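Putative (Helicobacter pylori J99, PDB 4R7K) is of unknown function but belongs to an SRPBCC family, whose members commonly bind hydrophobic ligands in a cavity between a curved sheet and a long C-terminal helix. Local coordinates at residues Lys53-Phe57 and Asn58-Gln62; Ala168-Val171 and Pro172-Leu176. One frame throughout, in Å; residues are numbered along the deposited sequence.

Interaction 1: Lys53-Phe57 and Asn58-Gln62; sequences KGLDF and NKVVQ
D56 is the N-cap of helix 57-65, which follows strand 44-53 after a short loop. Its OD2 accepts from K59 N at 3.1 Å, on the anti side of the carboxylate and 26° out of its plane. CG stands anti to the D56 backbone N (chi1 -173°), and this turns the carboxylate back over the first turn. The other carboxylate oxygen serves two waters. Water 2 links D56 OD1 to N58 N, at 3.0 Å from OD1. Water 1 links the same oxygen to N58 ND2. A negative group at this end of the helix probably interacts favourably with the helix dipole. The regular backbone pattern then sets in, with V60 N bonded to D56 O and V61 N to F57 O.

In this SRPBCC-family chain the helix packs on the antiparallel sheet. Its apolar side is built from F57, V60 and V61, and L55 of the preceding loop joins them. V61 CG2 sits over one face of the F57 ring in a CH-pi contact, 3.9 Å from the F57 ring centroid and 17° off the normal. L55 CG meets V60 CG2 at 3.6 Å, the two side chains crossing at about a right angle. F57 rests on V143 of strand 136-146 and, like V61, on L114. V60 touches L186 of the C-terminal helix 174-190. K59 bends at chi2 and chi3 to bring NZ to Q62 OE1, at 2.9 Å.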
loop_
_atom_site.group_PDB
_atom_site.type_symbol
_atom_site.label_atom_id
_atom_site.label_comp_id
_atom_site.label_asym_id
_atom_site.label_seq_id
_atom_site.Cartn_x
_atom_site.Cartn_y
_atom_site.Cartn_z
ATOM N N LYS A 53 4.604 19.016 14.052
ATOM C CA LYS A 53 4.905 19.919 15.166
ATOM C C LYS A 53 6.337 19.734 15.615
ATOM O O LYS A 53 6.814 18.624 15.667
ATOM C CB LYS A 53 3.951 19.580 16.325
ATOM C CG LYS A 53 4.054 20.411 17.611
ATOM C CD LYS A 53 3.274 21.695 17.535
ATOM C CE LYS A 53 3.088 22.288 18.931
ATOM N NZ LYS A 53 2.362 23.580 18.863
ATOM N N GLY A 54 7.029 20.839 15.908
ATOM C CA GLY A 54 8.400 20.787 16.458
ATOM C C GLY A 54 9.503 20.450 15.467
ATOM O O GLY A 54 10.632 20.215 15.852
ATOM N N LEU A 55 9.153 20.391 14.195
ATOM C CA LEU A 55 10.105 20.094 13.121
ATOM C C LEU A 55 10.786 21.404 12.711
ATOM O O LEU A 55 10.115 22.428 12.607
ATOM C CB LEU A 55 9.328 19.537 11.931
ATOM C CG LEU A 55 10.091 18.899 10.792
ATOM C CD1 LEU A 55 11.008 17.811 11.333
ATOM C CD2 LEU A 55 9.096 18.345 9.775
ATOM N N ASP A 56 12.099 21.378 12.479
ATOM C CA ASP A 56 12.819 22.582 12.098
ATOM C C ASP A 56 12.785 22.827 10.575
ATOM O O ASP A 56 13.219 21.987 9.781
ATOM C CB ASP A 56 14.283 22.525 12.565
ATOM C CG ASP A 56 14.978 23.828 12.323
ATOM O OD1 ASP A 56 14.591 24.809 12.983
ATOM O OD2 ASP A 56 15.837 23.898 11.432
ATOM N N PHE A 57 12.269 23.983 10.180
ATOM C CA PHE A 57 12.197 24.360 8.771
ATOM C C PHE A 57 13.544 24.237 8.078
ATOM O O PHE A 57 13.649 23.589 7.060
ATOM C CB PHE A 57 11.665 25.786 8.629
ATOM C CG PHE A 57 11.708 26.341 7.223
ATOM C CD1 PHE A 57 10.689 26.066 6.321
ATOM C CD2 PHE A 57 12.715 27.214 6.836
ATOM C CE1 PHE A 57 10.710 26.601 5.047
ATOM C CE2 PHE A 57 12.751 27.745 5.553
ATOM C CZ PHE A 57 11.746 27.448 4.658
ATOM N N ASN A 58 14.564 24.883 8.629
ATOM C CA ASN A 58 15.897 24.868 8.000
ATOM C C ASN A 58 16.429 23.471 7.745
ATOM O O ASN A 58 16.999 23.196 6.689
ATOM C CB ASN A 58 16.873 25.723 8.811
ATOM C CG ASN A 58 16.727 27.205 8.489
ATOM O OD1 ASN A 58 16.429 27.579 7.335
ATOM N ND2 ASN A 58 16.947 28.047 9.471
ATOM N N LYS A 59 16.227 22.586 8.704
ATOM C CA LYS A 59 16.719 21.226 8.589
ATOM C C LYS A 59 15.990 20.479 7.477
ATOM O O LYS A 59 16.583 19.734 6.727
ATOM C CB LYS A 59 16.597 20.525 9.959
ATOM C CG LYS A 59 17.353 19.213 10.115
ATOM C CD LYS A 59 18.849 19.281 9.781
ATOM C CE LYS A 59 19.645 20.217 10.658
ATOM N NZ LYS A 59 21.090 20.210 10.283
ATOM N N VAL A 60 14.701 20.698 7.360
ATOM C CA VAL A 60 13.927 20.041 6.320
ATOM C C VAL A 60 14.403 20.500 4.946
ATOM O O VAL A 60 14.634 19.684 4.050
ATOM C CB VAL A 60 12.417 20.300 6.517
ATOM C CG1 VAL A 60 11.623 19.825 5.305
ATOM C CG2 VAL A 60 11.936 19.622 7.786
ATOM N N VAL A 61 14.605 21.808 4.793
ATOM C CA VAL A 61 15.068 22.355 3.517
ATOM C C VAL A 61 16.434 21.734 3.160
ATOM O O VAL A 61 16.689 21.301 2.033
ATOM C CB VAL A 61 15.117 23.895 3.570
ATOM C CG1 VAL A 61 15.775 24.476 2.337
ATOM C CG2 VAL A 61 13.735 24.482 3.728
ATOM N N GLN A 62 17.310 21.648 4.152
ATOM C CA GLN A 62 18.599 21.089 3.922
ATOM C C GLN A 62 18.509 19.667 3.443
ATOM O O GLN A 62 19.203 19.283 2.502
ATOM C CB GLN A 62 19.377 21.123 5.220
ATOM C CG GLN A 62 20.738 20.523 5.082
ATOM C CD GLN A 62 21.449 20.444 6.392
ATOM O OE1 GLN A 62 20.887 20.772 7.450
ATOM N NE2 GLN A 62 22.690 19.986 6.344
HETATM O O HOH W 1 16.714 26.526 12.339
HETATM O O HOH W 2 13.979 26.836 10.925
#

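Interaction 2: Ala168-Val171 and Pro172-Leu176; sequences AKSV and PNAML
The flat groups here are the V171-P172 peptide, which is cis, and the carboxamide of N173. The cis bond brings V171 CA and P172 CA to 2.9 Å of each other and turns the chain sharply between helix 162-169 and helix 174-190. At the rim of the P172 ring, V171 CG1 comes to 4.2 Å from P172 CD, a loose apolar contact.

The N173 carboxamide is approached over one face. L176 N donates to N173 OD1 at 3.0 Å, with an almost straight N-H...O angle of 171°. The donor stands above the carbonyl plane, 56° out of it, and so is not on a lone pair. The N173 side chain extends away from its backbone N, and this carries the amide alongside the first turn. N173 is thus the N-cap of helix 174-190.

S170 reaches the same turn from the other side of the bend. Its OG lies between the backbone N and the carbonyl carbon (chi1 67°). From there it accepts a weak bond from A174 N, long at 3.4 Å but nearly straight. The stronger partner of S170 OG is L167 O, in the preceding helix. One hydroxyl therefore touches the end of one helix and the start of the next.

The bend also faces other subunits. V171 O accepts from N76 ND2 of the third subunit, and V171 and P172 pack on the same residues of the fourth subunit. Two of the first amide N-H groups of the long helix, those of A174 and L176, are thus met by side-chain oxygens, the first weakly, the second by a short, straight bond that comes from above the amide plane.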
loop_
_atom_site.group_PDB
_atom_site.type_symbol
_atom_site.label_atom_id
_atom_site.label_comp_id
_atom_site.label_asym_id
_atom_site.label_seq_id
_atom_site.Cartn_x
_atom_site.Cartn_y
_atom_site.Cartn_z
ATOM N N ALA A 168 -1.825 6.340 -13.405
ATOM C CA ALA A 168 -3.070 6.918 -12.912
ATOM C C ALA A 168 -4.094 5.851 -12.475
ATOM O O ALA A 168 -4.848 6.074 -11.539
ATOM C CB ALA A 168 -3.689 7.783 -13.970
ATOM N N LYS A 169 -4.166 4.735 -13.185
ATOM C CA LYS A 169 -5.112 3.690 -12.796
ATOM C C LYS A 169 -4.522 2.567 -11.954
ATOM O O LYS A 169 -5.234 1.629 -11.627
ATOM C CB LYS A 169 -5.792 3.052 -13.989
ATOM C CG LYS A 169 -4.864 2.316 -14.907
ATOM C CD LYS A 169 -4.666 3.094 -16.182
ATOM C CE LYS A 169 -5.923 3.055 -17.042
ATOM N NZ LYS A 169 -5.775 3.959 -18.221
ATOM N N SER A 170 -3.258 2.685 -11.566
ATOM C CA SER A 170 -2.602 1.646 -10.789
ATOM C C SER A 170 -3.277 1.392 -9.444
ATOM O O SER A 170 -3.746 2.314 -8.790
ATOM C CB SER A 170 -1.106 1.962 -10.579
ATOM O OG SER A 170 -0.864 3.111 -9.748
ATOM N N VAL A 171 -3.304 0.120 -9.058
ATOM C CA VAL A 171 -3.861 -0.306 -7.790
ATOM C C VAL A 171 -2.878 -1.209 -7.064
ATOM O O VAL A 171 -2.452 -2.257 -7.621
ATOM C CB VAL A 171 -5.188 -1.058 -7.975
ATOM C CG1 VAL A 171 -5.452 -1.986 -6.797
ATOM C CG2 VAL A 171 -6.327 -0.066 -8.187
ATOM N N PRO A 172 -2.425 -0.777 -5.866
ATOM C CA PRO A 172 -2.710 0.506 -5.229
ATOM C C PRO A 172 -1.993 1.643 -5.966
ATOM O O PRO A 172 -1.226 1.412 -6.903
ATOM C CB PRO A 172 -2.129 0.344 -3.806
ATOM C CG PRO A 172 -1.873 -1.094 -3.635
ATOM C CD PRO A 172 -1.626 -1.651 -4.996
ATOM N N ASN A 173 -2.202 2.877 -5.541
ATOM C CA ASN A 173 -1.578 3.989 -6.222
ATOM C C ASN A 173 -0.106 4.060 -5.843
ATOM O O ASN A 173 0.245 4.497 -4.756
ATOM C CB ASN A 173 -2.348 5.264 -5.908
ATOM C CG ASN A 173 -1.863 6.446 -6.685
ATOM O OD1 ASN A 173 -0.667 6.569 -6.987
ATOM N ND2 ASN A 173 -2.800 7.339 -7.038
ATOM N N ALA A 174 0.746 3.602 -6.754
ATOM C CA ALA A 174 2.190 3.513 -6.521
ATOM C C ALA A 174 2.852 4.847 -6.186
ATOM O O ALA A 174 3.607 4.940 -5.207
ATOM C CB ALA A 174 2.880 2.861 -7.705
HETATM N N MSE A 175 2.560 5.855 -6.992
HETATM C CA MSE A 175 3.081 7.189 -6.805
HETATM C C MSE A 175 2.662 7.787 -5.479
HETATM O O MSE A 175 3.474 8.406 -4.777
HETATM C CB MSE A 175 2.562 8.099 -7.909
HETATM C CG MSE A 175 3.056 7.767 -9.310
HETATM SE SE MSE A 175 5.024 7.764 -9.412
HETATM C CE MSE A 175 5.254 9.645 -8.830
ATOM N N LEU A 176 1.376 7.662 -5.136
ATOM C CA LEU A 176 0.879 8.189 -3.858
ATOM C C LEU A 176 1.625 7.618 -2.621
ATOM O O LEU A 176 2.019 8.344 -1.707
ATOM C CB LEU A 176 -0.616 7.868 -3.729
ATOM C CG LEU A 176 -1.343 8.389 -2.493
ATOM C CD1 LEU A 176 -1.543 9.882 -2.655
ATOM C CD2 LEU A 176 -2.681 7.724 -2.261
#

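In the fold
Interaction 1 comes first along the chain and interaction 2 much later. Their centres lie 29 Å apart and their nearest atoms about 17 Å, so they do not meet directly. Both are helix starts. The first opens helix 57-65 after strand 44-53, outermost in the sheet of this chain; the second opens the long helix 174-190 after helix 162-169. They are joined through shared elements. V60 and L55 of interaction 1 touch S190, near the end of the helix that interaction 2 begins, and M175 of interaction 2 touches N44 and V46 on strand 44-53. The long helix thus runs from one site to the other along the sheet. Interaction 2 meets three other subunits, so its bend also belongs to the tetramer interface.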